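Local coordinates for protein pectinesterase 1 (Solanum lycopersicum, PDB 1XG2) that hydrolyses the methyl esters of pectin, releasing methanol and leaving free galacturonosyl carboxylates, as the pectinesterase part of a longer fruit cell-wall protein, at residues A[230-235]-A[287-292]; A[16-21]-A[35-40]; A[121-126]-A[307-312]; A[168-173]-A[177-182]; A[44-49]-A[65-70]. All blocks are in the same frame, centred on the assembly; numbering follows the deposited sequence.

Contact 1 of 5, residues A[230-235]-A[287-292]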
# COMPACT_ATOMS: atom_id res chain seq x y z
N VAL A 230 -1.01 13.01 4.89
CA VAL A 230 -0.44 14.20 5.48
C VAL A 230 0.90 14.49 4.84
O VAL A 230 1.72 13.58 4.63
CB VAL A 230 -0.27 14.08 6.99
CG1 VAL A 230 0.49 15.26 7.55
CG2 VAL A 230 -1.62 13.97 7.64
N VAL A 231 1.09 15.76 4.52
CA VAL A 231 2.33 16.23 3.93
C VAL A 231 2.91 17.23 4.92
O VAL A 231 2.28 18.24 5.20
CB VAL A 231 2.08 16.92 2.59
CG1 VAL A 231 3.40 17.50 2.04
CG2 VAL A 231 1.44 15.95 1.58
N MET A 232 4.09 16.94 5.47
CA MET A 232 4.66 17.82 6.50
C MET A 232 6.16 18.05 6.39
O MET A 232 6.90 17.23 5.88
CB MET A 232 4.28 17.31 7.89
CG MET A 232 4.71 15.94 8.26
SD MET A 232 3.82 15.36 9.76
CE MET A 232 4.68 13.85 9.98
N GLU A 233 6.58 19.22 6.87
CA GLU A 233 7.97 19.63 6.84
C GLU A 233 8.62 19.37 5.49
O GLU A 233 9.78 18.95 5.41
CB GLU A 233 8.76 18.96 7.97
CG GLU A 233 8.34 19.42 9.36
CD GLU A 233 8.95 20.77 9.78
OE1 GLU A 233 9.79 21.36 9.05
OE2 GLU A 233 8.57 21.25 10.87
N SER A 234 7.88 19.64 4.43
CA SER A 234 8.32 19.36 3.07
C SER A 234 8.34 20.63 2.22
O SER A 234 7.66 21.62 2.52
CB SER A 234 7.41 18.33 2.40
OG SER A 234 7.49 17.07 3.04
N TYR A 235 9.15 20.58 1.17
CA TYR A 235 9.20 21.63 0.18
C TYR A 235 8.19 21.31 -0.90
O TYR A 235 8.20 20.22 -1.47
CB TYR A 235 10.60 21.74 -0.42
CG TYR A 235 10.69 22.72 -1.58
CD1 TYR A 235 11.09 24.05 -1.36
CD2 TYR A 235 10.39 22.33 -2.89
CE1 TYR A 235 11.17 24.96 -2.41
CE2 TYR A 235 10.47 23.25 -3.95
CZ TYR A 235 10.88 24.55 -3.70
OH TYR A 235 10.96 25.45 -4.73
N ALA A 287 1.11 18.01 18.17
CA ALA A 287 0.47 16.80 18.67
C ALA A 287 -0.47 16.17 17.63
O ALA A 287 -0.71 14.96 17.66
CB ALA A 287 -0.28 17.09 19.97
N LYS A 288 -1.01 16.98 16.73
CA LYS A 288 -1.86 16.49 15.64
C LYS A 288 -1.06 15.99 14.42
O LYS A 288 -1.59 15.24 13.59
CB LYS A 288 -2.86 17.57 15.23
CG LYS A 288 -3.91 17.83 16.32
CD LYS A 288 -4.90 18.91 15.91
CE LYS A 288 -5.92 19.20 17.01
NZ LYS A 288 -6.93 20.22 16.54
N ALA A 289 0.20 16.41 14.32
CA ALA A 289 1.12 15.89 13.30
C ALA A 289 1.80 14.59 13.75
O ALA A 289 2.21 13.78 12.91
CB ALA A 289 2.16 16.93 12.97
N MET A 290 1.89 14.38 15.06
CA MET A 290 2.68 13.28 15.62
C MET A 290 2.22 11.88 15.19
O MET A 290 3.05 11.00 15.02
CB MET A 290 2.74 13.36 17.16
CG MET A 290 4.07 13.93 17.68
SD MET A 290 5.49 12.81 17.51
CE MET A 290 4.96 11.47 18.51
N PRO A 291 0.92 11.65 15.05
CA PRO A 291 0.42 10.35 14.58
C PRO A 291 0.97 9.90 13.22
O PRO A 291 0.87 8.71 12.91
CB PRO A 291 -1.08 10.58 14.47
CG PRO A 291 -1.36 11.67 15.43
CD PRO A 291 -0.19 12.58 15.34
N PHE A 292 1.54 10.83 12.46
CA PHE A 292 2.02 10.53 11.11
C PHE A 292 3.53 10.37 11.02
O PHE A 292 4.07 10.26 9.93
CB PHE A 292 1.45 11.58 10.15
CG PHE A 292 -0.05 11.64 10.20
CD1 PHE A 292 -0.82 10.68 9.55
CD2 PHE A 292 -0.69 12.58 10.99
CE1 PHE A 292 -2.21 10.70 9.63
CE2 PHE A 292 -2.08 12.61 11.08
CZ PHE A 292 -2.85 11.66 10.40
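Val230 and Met232, two residues apart on strand 228-232, press their side chains into Ala289 and Phe292 of a short helical segment that lies against one parallel sheet of the right-handed beta-helix, the fold of the pectinesterase family. The main bump is a single methyl group. Val230 CG2 stands over the centre of the Phe292 ring, 3.5 Å from its centroid and only 4° off the ring normal, a CH-pi contact with no lean toward the rim. All six ring carbons therefore lie at nearly equal distance from it, the nearest being CE2, 3.7 Å from Val230 CG2. The other face of the ring has Pro291 CB offset toward its rim, so the flat group is held between the strand and its own chain.

The second bump is longer. Met232 takes the tight rotamer in which CG sits between the backbone N and the carbonyl carbon (chi1 59°), and from there its chain runs out extended toward the helical segment. Its sulfur lies against the methyl of Ala289, with SD 3.9 Å from CB, and both residues also touch Phe262 of the next strand, 258-262. No hydrogen bond joins the two segments. An alanine in place of Phe292 would probably leave the Val230 methyl without the ring face it rests on and open a gap between strand and helical segment. Phe292 O accepts from Ser196 OG of strand 194-198, which ties the helical segment to a second strand of the sheet. The terminal methyl of Met232 reaches this same carbonyl, CE lying 3.6 Å from Phe292 O.

Contact 2 of 5, residues A[16-21]-A[35-40]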
# COMPACT_ATOMS: atom_id res chain seq x y z
N GLN A 16 21.73 -14.85 -14.37
CA GLN A 16 21.58 -13.87 -15.42
C GLN A 16 20.35 -12.97 -15.23
O GLN A 16 20.29 -11.85 -15.77
CB GLN A 16 21.46 -14.60 -16.76
CG GLN A 16 21.54 -13.68 -17.97
CD GLN A 16 22.53 -14.18 -19.03
OE1 GLN A 16 22.49 -15.35 -19.44
NE2 GLN A 16 23.42 -13.29 -19.47
N THR A 17 19.36 -13.46 -14.48
CA THR A 17 18.13 -12.70 -14.22
C THR A 17 17.80 -12.63 -12.73
O THR A 17 18.17 -13.51 -11.95
CB THR A 17 16.91 -13.32 -14.96
OG1 THR A 17 16.54 -14.55 -14.33
CG2 THR A 17 17.24 -13.69 -16.39
N LEU A 18 17.08 -11.58 -12.36
CA LEU A 18 16.67 -11.36 -10.99
C LEU A 18 15.68 -12.43 -10.53
O LEU A 18 15.78 -12.91 -9.42
CB LEU A 18 16.07 -9.96 -10.83
CG LEU A 18 15.59 -9.58 -9.43
CD1 LEU A 18 16.67 -9.82 -8.38
CD2 LEU A 18 15.14 -8.12 -9.42
N ALA A 19 14.76 -12.83 -11.41
CA ALA A 19 13.76 -13.83 -11.04
C ALA A 19 14.40 -15.13 -10.55
O ALA A 19 13.93 -15.74 -9.59
CB ALA A 19 12.80 -14.09 -12.20
N GLU A 20 15.46 -15.56 -11.22
CA GLU A 20 16.15 -16.80 -10.85
C GLU A 20 16.77 -16.70 -9.45
O GLU A 20 16.69 -17.64 -8.67
CB GLU A 20 17.28 -17.10 -11.83
CG GLU A 20 16.87 -17.51 -13.24
CD GLU A 20 18.07 -17.51 -14.17
OE1 GLU A 20 18.81 -18.52 -14.16
OE2 GLU A 20 18.32 -16.49 -14.87
N ALA A 21 17.40 -15.57 -9.16
CA ALA A 21 18.01 -15.35 -7.85
C ALA A 21 16.97 -15.35 -6.72
O ALA A 21 17.20 -15.92 -5.65
CB ALA A 21 18.82 -14.06 -7.85
N ILE A 35 20.62 -10.14 -2.42
CA ILE A 35 20.83 -10.32 -3.87
C ILE A 35 21.35 -9.00 -4.44
O ILE A 35 20.67 -7.99 -4.35
CB ILE A 35 19.49 -10.68 -4.56
CG1 ILE A 35 18.95 -12.01 -4.02
CG2 ILE A 35 19.67 -10.77 -6.08
CD1 ILE A 35 17.53 -12.33 -4.47
N TYR A 36 22.54 -9.02 -5.04
CA TYR A 36 23.15 -7.86 -5.67
C TYR A 36 22.95 -7.97 -7.17
O TYR A 36 23.28 -8.98 -7.76
CB TYR A 36 24.65 -7.77 -5.30
CG TYR A 36 25.49 -6.78 -6.11
CD1 TYR A 36 25.05 -5.49 -6.36
CD2 TYR A 36 26.75 -7.14 -6.59
CE1 TYR A 36 25.83 -4.58 -7.07
CE2 TYR A 36 27.54 -6.23 -7.32
CZ TYR A 36 27.06 -4.95 -7.56
OH TYR A 36 27.82 -4.04 -8.28
N VAL A 37 22.39 -6.94 -7.79
CA VAL A 37 22.12 -6.91 -9.21
C VAL A 37 23.06 -5.91 -9.85
O VAL A 37 22.93 -4.69 -9.65
CB VAL A 37 20.65 -6.50 -9.51
CG1 VAL A 37 20.35 -6.65 -10.98
CG2 VAL A 37 19.68 -7.32 -8.66
N LYS A 38 24.03 -6.41 -10.62
CA LYS A 38 24.99 -5.55 -11.31
C LYS A 38 24.34 -4.67 -12.36
O LYS A 38 23.20 -4.94 -12.78
CB LYS A 38 26.08 -6.39 -11.97
CG LYS A 38 27.00 -7.11 -11.01
CD LYS A 38 28.38 -7.30 -11.67
CE LYS A 38 29.26 -8.28 -10.92
NZ LYS A 38 30.59 -8.47 -11.60
N ARG A 39 25.05 -3.63 -12.78
CA ARG A 39 24.51 -2.63 -13.69
C ARG A 39 23.99 -3.28 -14.96
O ARG A 39 24.53 -4.29 -15.43
CB ARG A 39 25.55 -1.54 -14.03
CG ARG A 39 26.74 -2.00 -14.87
CD ARG A 39 27.88 -1.00 -14.90
NE ARG A 39 28.42 -0.76 -13.55
CZ ARG A 39 29.48 0.01 -13.28
NH1 ARG A 39 30.12 0.67 -14.24
NH2 ARG A 39 29.88 0.14 -12.02
N GLY A 40 22.92 -2.69 -15.49
CA GLY A 40 22.23 -3.23 -16.63
C GLY A 40 20.75 -2.96 -16.52
O GLY A 40 20.25 -2.54 -15.46
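Leu18 and Ala21, one turn apart on helix 18-24, meet Ile35 and Val37 of strand 33-37 within the beta-alpha-beta unit made by strand 5-7, this helix and strand 33-37, at the start of the parallel beta-helix. Leu18 makes its contact through one branch. Its CG lies opposite the backbone N (chi1 -180°), which swings CD1 out to the strand, where it meets two methyls, Ile35 CG2 and Val37 CG2, each 3.9 Å from Leu18 CD1. The Leu18 side chain runs at about a right angle to that of Val37 and more obliquely to that of Ile35.

Ile35 is shared by both helix residues. Its CG2 branch comes within 3.8 Å of Ala21 CB while also meeting Leu18, and its longer branch carries CD1 past the alanine methyl to the helix backbone. A glycine at Ile35 would probably leave the Ala21 methyl and Leu18 CD1 without their common partner and open a gap under the helix. Val7 of strand 5-7 also touches Ala21, Ile35 and Val37, and Ile57 of strand 55-59 meets Leu18, so the apolar layer continues across neighbouring strands.

The helix starts with a capping box between Thr17 and Glu20, whose two backbone-to-side-chain bonds are weak. The hydroxyl bond is shorter: Thr17 OG1 donates to the anti lone pair of Glu20 OE2 at 2.7 Å.

Contact 3 of 5, residues A[121-126]-A[307-312]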
# COMPACT_ATOMS: atom_id res chain seq x y z
N VAL A 121 11.61 -1.66 3.52
CA VAL A 121 12.35 -0.43 3.33
C VAL A 121 12.74 -0.31 1.87
O VAL A 121 13.25 -1.26 1.27
CB VAL A 121 13.66 -0.41 4.16
CG1 VAL A 121 14.44 0.91 3.91
CG2 VAL A 121 13.35 -0.58 5.62
N ILE A 122 12.47 0.86 1.30
CA ILE A 122 12.89 1.20 -0.05
C ILE A 122 13.87 2.38 0.12
O ILE A 122 13.47 3.48 0.48
CB ILE A 122 11.65 1.55 -0.92
CG1 ILE A 122 10.77 0.31 -1.11
CG2 ILE A 122 12.05 2.03 -2.31
CD1 ILE A 122 9.91 -0.06 0.09
N ASN A 123 15.15 2.12 -0.14
CA ASN A 123 16.24 3.03 0.16
C ASN A 123 17.03 3.35 -1.10
O ASN A 123 17.54 2.46 -1.75
CB ASN A 123 17.16 2.35 1.17
CG ASN A 123 18.24 3.28 1.72
OD1 ASN A 123 19.34 2.86 2.04
ND2 ASN A 123 17.91 4.57 1.80
N ARG A 124 17.15 4.63 -1.42
CA ARG A 124 17.95 5.10 -2.55
C ARG A 124 17.51 4.41 -3.85
O ARG A 124 18.35 3.90 -4.59
CB ARG A 124 19.44 4.86 -2.30
CG ARG A 124 19.99 5.64 -1.10
CD ARG A 124 21.51 5.69 -1.06
NE ARG A 124 22.13 4.37 -1.06
CZ ARG A 124 22.54 3.71 0.03
NH1 ARG A 124 22.45 4.23 1.24
NH2 ARG A 124 23.09 2.51 -0.12
N CYS A 125 16.20 4.38 -4.09
CA CYS A 125 15.64 3.80 -5.30
C CYS A 125 15.02 4.87 -6.16
O CYS A 125 14.65 5.91 -5.66
CB CYS A 125 14.58 2.77 -4.94
SG CYS A 125 15.30 1.30 -4.20
N ARG A 126 14.87 4.58 -7.45
CA ARG A 126 14.19 5.44 -8.40
C ARG A 126 12.99 4.64 -8.92
O ARG A 126 13.18 3.60 -9.52
CB ARG A 126 15.14 5.81 -9.54
CG ARG A 126 14.60 6.88 -10.49
CD ARG A 126 15.67 7.49 -11.43
NE ARG A 126 16.47 6.45 -12.06
CZ ARG A 126 16.21 5.88 -13.22
NH1 ARG A 126 15.15 6.24 -13.94
NH2 ARG A 126 17.01 4.93 -13.67
N THR A 307 17.85 -2.56 10.05
CA THR A 307 18.11 -2.44 8.61
C THR A 307 19.37 -1.67 8.26
O THR A 307 19.91 -1.85 7.18
CB THR A 307 16.93 -1.75 7.88
OG1 THR A 307 16.86 -0.37 8.27
CG2 THR A 307 15.57 -2.35 8.27
N GLY A 308 19.81 -0.79 9.15
CA GLY A 308 20.92 0.10 8.87
C GLY A 308 20.55 1.43 8.21
O GLY A 308 21.37 2.35 8.20
N VAL A 309 19.34 1.54 7.66
CA VAL A 309 18.89 2.77 6.99
C VAL A 309 18.77 3.95 7.95
O VAL A 309 18.45 3.78 9.13
CB VAL A 309 17.52 2.56 6.24
CG1 VAL A 309 16.35 2.57 7.23
CG2 VAL A 309 17.30 3.63 5.19
N ALA A 310 19.03 5.16 7.45
CA ALA A 310 18.76 6.36 8.24
C ALA A 310 17.27 6.62 8.34
O ALA A 310 16.53 6.45 7.36
CB ALA A 310 19.46 7.57 7.64
N TYR A 311 16.83 7.03 9.53
CA TYR A 311 15.47 7.54 9.70
C TYR A 311 15.41 8.54 10.83
O TYR A 311 16.19 8.48 11.78
CB TYR A 311 14.45 6.40 9.96
CG TYR A 311 14.67 5.63 11.25
CD1 TYR A 311 15.66 4.66 11.35
CD2 TYR A 311 13.88 5.88 12.36
CE1 TYR A 311 15.86 3.95 12.54
CE2 TYR A 311 14.08 5.18 13.54
CZ TYR A 311 15.06 4.23 13.64
OH TYR A 311 15.23 3.54 14.83
N VAL A 312 14.47 9.48 10.69
CA VAL A 312 14.07 10.37 11.75
C VAL A 312 12.81 9.78 12.36
O VAL A 312 11.82 9.53 11.66
CB VAL A 312 13.81 11.79 11.21
CG1 VAL A 312 13.14 12.68 12.26
CG2 VAL A 312 15.12 12.40 10.71
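Val309, in the loop after helix 301-304, reaches Val121 and Asn123 of strand 120-123, so that the C-terminal part of the chain lies back against a middle strand of the parallel beta-helix. In sequence, 180 residues lie between the two segments, and neither a hydrogen bond nor a salt bridge joins them.

The conformation of Val309 decides which methyl reaches Asn123. Its CG1 sits in the tight place between the backbone N and the carbonyl carbon (chi1 77°), and CG2 is sent opposite the N, out to the strand. This branch meets the flat end of Asn123, with CG2 3.6 Å from Asn123 ND2 and equally near Asn123 CG. The two side chains slide past each other in opposite directions. Val309 was modelled in two conformers, so these details hold for one of them.

Asn123 extends its amide toward the loop with CG opposite its own backbone N (chi1 -172°), and its ND2 also has a weak hydrogen bond to Arg144 O on strand 140-144. Val121 has its two branches divided between partners. Its CG1 meets Val309 tip to tip, 4.1 Å from Val309 CG2, whereas its CG2 lies 3.9 Å from Thr307 CG2. Trp303 and Leu304 of helix 301-304 touch Val121 as well.

Thr307 turns its methyl to the strand and keeps its hydroxyl for the loop. OG1 is hydrogen-bonded to Leu304 O and closes an ST turn, accepting from Val309 N at 3.2 Å with an N-H...O angle of 157°.

Contact 4 of 5, residues A[168-173]-A[177-182]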
# COMPACT_ATOMS: atom_id res chain seq x y z
N LEU A 168 9.60 13.60 -4.75
CA LEU A 168 8.36 13.19 -5.38
C LEU A 168 8.13 14.15 -6.54
O LEU A 168 7.86 15.33 -6.34
CB LEU A 168 7.21 13.21 -4.39
CG LEU A 168 7.51 12.50 -3.06
CD1 LEU A 168 6.31 12.54 -2.15
CD2 LEU A 168 7.94 11.10 -3.29
N VAL A 169 8.30 13.63 -7.75
CA VAL A 169 8.45 14.41 -8.95
C VAL A 169 7.29 14.15 -9.90
O VAL A 169 7.17 13.08 -10.51
CB VAL A 169 9.78 14.07 -9.67
CG1 VAL A 169 10.01 15.05 -10.84
CG2 VAL A 169 10.95 14.12 -8.70
N ALA A 170 6.42 15.14 -10.01
CA ALA A 170 5.34 15.08 -10.99
C ALA A 170 5.92 15.43 -12.37
O ALA A 170 6.74 16.33 -12.49
CB ALA A 170 4.22 16.01 -10.62
N ARG A 171 5.50 14.69 -13.39
CA ARG A 171 5.99 14.87 -14.75
C ARG A 171 4.86 15.27 -15.70
O ARG A 171 3.70 15.31 -15.30
CB ARG A 171 6.67 13.59 -15.25
CG ARG A 171 5.73 12.42 -15.48
CD ARG A 171 6.42 11.06 -15.47
NE ARG A 171 7.47 11.00 -16.47
CZ ARG A 171 8.32 9.99 -16.64
NH1 ARG A 171 8.24 8.89 -15.89
NH2 ARG A 171 9.24 10.07 -17.58
N LYS A 172 5.21 15.56 -16.94
CA LYS A 172 4.21 15.98 -17.94
C LYS A 172 3.34 14.80 -18.32
O LYS A 172 3.85 13.78 -18.80
CB LYS A 172 4.89 16.53 -19.19
CG LYS A 172 3.91 17.12 -20.20
CD LYS A 172 4.67 17.62 -21.43
CE LYS A 172 3.72 18.19 -22.47
NZ LYS A 172 4.25 18.01 -23.85
N PRO A 173 2.03 14.90 -18.10
CA PRO A 173 1.11 13.82 -18.45
C PRO A 173 0.54 13.98 -19.86
O PRO A 173 1.00 14.84 -20.61
CB PRO A 173 0.00 13.99 -17.41
CG PRO A 173 -0.11 15.48 -17.26
CD PRO A 173 1.32 16.04 -17.48
N GLN A 177 -4.90 15.81 -18.74
CA GLN A 177 -4.75 15.10 -17.48
C GLN A 177 -4.38 16.05 -16.37
O GLN A 177 -3.85 17.14 -16.61
CB GLN A 177 -3.74 13.96 -17.60
CG GLN A 177 -4.30 12.80 -18.41
CD GLN A 177 -3.44 11.56 -18.32
OE1 GLN A 177 -2.23 11.64 -18.50
NE2 GLN A 177 -4.06 10.43 -18.03
N GLN A 178 -4.67 15.62 -15.15
CA GLN A 178 -4.32 16.34 -13.94
C GLN A 178 -3.51 15.41 -13.02
O GLN A 178 -3.95 14.29 -12.72
CB GLN A 178 -5.58 16.76 -13.21
CG GLN A 178 -6.58 17.56 -14.06
CD GLN A 178 -7.67 18.21 -13.21
OE1 GLN A 178 -8.02 19.38 -13.41
NE2 GLN A 178 -8.19 17.46 -12.26
N ASN A 179 -2.33 15.86 -12.62
CA ASN A 179 -1.45 15.05 -11.78
C ASN A 179 -1.95 15.02 -10.34
O ASN A 179 -2.45 16.02 -9.83
CB ASN A 179 -0.02 15.58 -11.80
CG ASN A 179 0.65 15.41 -13.14
OD1 ASN A 179 0.27 14.55 -13.92
ND2 ASN A 179 1.66 16.25 -13.42
N MET A 180 -1.82 13.86 -9.71
CA MET A 180 -2.14 13.67 -8.30
C MET A 180 -0.99 12.88 -7.70
O MET A 180 -0.78 11.71 -8.06
CB MET A 180 -3.43 12.87 -8.12
CG MET A 180 -4.58 13.30 -8.97
SD MET A 180 -5.37 14.74 -8.25
CE MET A 180 -6.22 15.37 -9.70
N VAL A 181 -0.27 13.50 -6.77
CA VAL A 181 0.86 12.84 -6.09
C VAL A 181 0.38 11.62 -5.34
O VAL A 181 1.00 10.56 -5.45
CB VAL A 181 1.58 13.78 -5.12
CG1 VAL A 181 2.75 13.06 -4.41
CG2 VAL A 181 2.12 15.01 -5.86
N THR A 182 -0.72 11.75 -4.62
CA THR A 182 -1.31 10.62 -3.87
C THR A 182 -2.75 10.33 -4.25
O THR A 182 -3.49 11.21 -4.68
CB THR A 182 -1.24 10.81 -2.35
OG1 THR A 182 -2.03 11.95 -1.94
CG2 THR A 182 0.17 11.13 -1.89
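Asn179 holds its CG opposite the carbonyl carbon (chi1 -68°) with the amide turned by a small second torsion, and this places ND2 beside the backbone oxygen of Arg171. Gln177 has a similar first torsion and runs on extended, which carries OE1 alongside Pro173. The two segments belong to adjoining sheets of the parallel beta-helix, strand 167-170 in one and strand 179-184 in another. Their end-to-end directions are 172° apart, so the chain leaves one sheet and returns almost antiparallel to itself along the next.

The single hydrogen bond across them runs from Asn179 ND2 to Arg171 O, 2.9 Å long with an N-H...O angle of 146°. It is somewhat bent, and the donor is tilted from the carbonyl plane. The same nitrogen has a weak second bond to Thr217 OG1 on strand 217-220 and touches the methyl of Ala170. On its other branch, Asn179 OD1 lies against the proline ring, 3.5 Å from Pro173 CG.

Pro173 and Gln177 slide past each other in opposite directions, and Gln177 OE1 accepts a hydrogen bond from Gly174 N in the intervening loop. The side chain of Gln177 comes within about 4 Å of that of Gln131, probably the transition-state stabiliser, so this turn borders the active site. The guanidinium group of Arg171 forms a salt bridge with Asp128 through NH1. Farther along, Leu168 CD1 meets Val181 CG1 at 4.2 Å, a loose apolar contact. Back at the turn, Pro173 CB is 3.4 Å from Gln177 OE1.

Contact 5 of 5, residues A[44-49]-A[65-70]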
# COMPACT_ATOMS: atom_id res chain seq x y z
N GLU A 44 12.19 -7.73 -17.03
CA GLU A 44 11.46 -8.82 -16.39
C GLU A 44 10.42 -8.30 -15.39
O GLU A 44 10.53 -7.18 -14.87
CB GLU A 44 12.40 -9.86 -15.69
CG GLU A 44 13.73 -9.36 -15.17
CD GLU A 44 14.59 -10.44 -14.52
OE1 GLU A 44 14.07 -11.40 -13.90
OE2 GLU A 44 15.84 -10.30 -14.60
N ASN A 45 9.40 -9.11 -15.18
CA ASN A 45 8.41 -8.89 -14.14
C ASN A 45 8.71 -9.85 -13.01
O ASN A 45 8.59 -11.07 -13.17
CB ASN A 45 6.99 -9.09 -14.67
CG ASN A 45 6.53 -7.93 -15.54
OD1 ASN A 45 6.75 -7.92 -16.76
ND2 ASN A 45 5.88 -6.95 -14.92
N VAL A 46 9.12 -9.29 -11.88
CA VAL A 46 9.59 -10.05 -10.74
C VAL A 46 8.61 -9.99 -9.58
O VAL A 46 8.01 -8.96 -9.31
CB VAL A 46 10.96 -9.51 -10.29
CG1 VAL A 46 11.46 -10.25 -9.05
CG2 VAL A 46 11.95 -9.59 -11.44
N GLU A 47 8.48 -11.11 -8.89
CA GLU A 47 7.60 -11.22 -7.74
C GLU A 47 8.39 -11.76 -6.56
O GLU A 47 9.10 -12.75 -6.70
CB GLU A 47 6.42 -12.12 -8.07
CG GLU A 47 5.40 -12.25 -6.96
CD GLU A 47 4.04 -12.76 -7.42
OE1 GLU A 47 3.17 -12.97 -6.53
OE2 GLU A 47 3.82 -12.92 -8.66
N VAL A 48 8.27 -11.11 -5.40
CA VAL A 48 8.89 -11.59 -4.18
C VAL A 48 7.76 -12.01 -3.24
O VAL A 48 7.12 -11.17 -2.60
CB VAL A 48 9.76 -10.49 -3.52
CG1 VAL A 48 10.35 -11.00 -2.20
CG2 VAL A 48 10.87 -10.06 -4.46
N ALA A 49 7.51 -13.32 -3.19
CA ALA A 49 6.32 -13.85 -2.53
C ALA A 49 6.46 -13.84 -1.01
O ALA A 49 7.54 -13.55 -0.47
CB ALA A 49 6.04 -15.28 -3.02
N THR A 65 21.30 0.30 -12.36
CA THR A 65 20.57 -0.96 -12.41
C THR A 65 19.09 -0.67 -12.51
O THR A 65 18.53 0.01 -11.66
CB THR A 65 20.85 -1.85 -11.16
OG1 THR A 65 22.23 -2.22 -11.11
CG2 THR A 65 20.15 -3.20 -11.29
N THR A 66 18.46 -1.19 -13.57
CA THR A 66 17.05 -0.95 -13.82
C THR A 66 16.30 -2.28 -14.06
O THR A 66 16.74 -3.10 -14.87
CB THR A 66 16.90 -0.08 -15.07
OG1 THR A 66 17.45 1.22 -14.83
CG2 THR A 66 15.46 0.20 -15.38
N ILE A 67 15.19 -2.47 -13.36
CA ILE A 67 14.25 -3.54 -13.67
C ILE A 67 13.11 -2.88 -14.39
O ILE A 67 12.54 -1.92 -13.87
CB ILE A 67 13.75 -4.25 -12.39
CG1 ILE A 67 14.92 -4.56 -11.47
CG2 ILE A 67 12.97 -5.52 -12.73
CD1 ILE A 67 16.04 -5.40 -12.09
N THR A 68 12.76 -3.37 -15.58
CA THR A 68 11.77 -2.70 -16.41
C THR A 68 10.72 -3.65 -16.96
O THR A 68 10.98 -4.84 -17.15
CB THR A 68 12.45 -1.89 -17.53
OG1 THR A 68 11.49 -1.06 -18.22
CG2 THR A 68 13.07 -2.77 -18.60
N GLY A 69 9.53 -3.11 -17.16
CA GLY A 69 8.39 -3.82 -17.73
C GLY A 69 7.40 -2.81 -18.26
O GLY A 69 7.61 -1.61 -18.13
N SER A 70 6.31 -3.29 -18.86
CA SER A 70 5.32 -2.41 -19.49
C SER A 70 3.88 -2.93 -19.42
O SER A 70 3.04 -2.50 -20.22
CB SER A 70 5.70 -2.15 -20.96
OG SER A 70 5.90 -3.37 -21.65
O HOH W 1 6.36 -6.27 -19.03
O HOH W 2 9.44 -6.95 -18.24
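Thr68 O is approached by two donors: water 2, which gives it a hydrogen bond of 2.8 Å between the water oxygen and Thr68 O, and Glu44 N, at 3.1 Å from the same Thr68 O. The second bond is weak, because its N-H...O angle is only 120°. Water 2 also donates to Asn45 OD1, at 3.2 Å from the water oxygen. A second water repeats the link farther along: water 1 donates to Asn45 OD1 and accepts from Ser70 N, its oxygen 3.0 Å from that nitrogen. Asn45 OD1 thus receives two waters, while its ND2 is bound to Ala83 O, which fixes which way round the amide sits.

These bridges lie where the chain bends from strand 40-43 into strand 46-48, beside strand 65-69, at a corner between two sheets of the parallel beta-helix. On the apolar side, Ile67 has CG2 opposite the backbone N and directs it at the turn, 3.6 Å from Glu44 O. Val46 CG2 lies farther off, 4.4 Å from Ile67 CG2. The carboxylate of Glu44 points elsewhere, its two oxygens taking hydrogen bonds from the backbone N atoms of Leu18 and Ala19.

One weak direct bond is thus supplemented by two water bridges through Asn45 OD1, so much of the polar link is indirect; waters standing in for direct N-H...O pairing are consistent with the chain bending away from strand 65-69 here.

Contacts 2 and 5 are neighbours at the N-terminal end of the beta-helix, their centres 10 Å apart, and they touch: Gly40 O and Thr66 N, 2.9 Å apart, form a probable hydrogen bond that joins segment 35-40 to segment 65-70. The centres of contacts 1 and 2 are 37 Å apart, on opposite sides of the chain's centre. Contacts 1, 2 and 3 all involve the 11-stranded sheet, with C-terminal segments lying on it in contacts 1 and 3. Contact 4 alone adjoins the predicted active site; it is nested in the loop closed by contact 3, their centres 23 Å apart and nearest atoms about 8 Å.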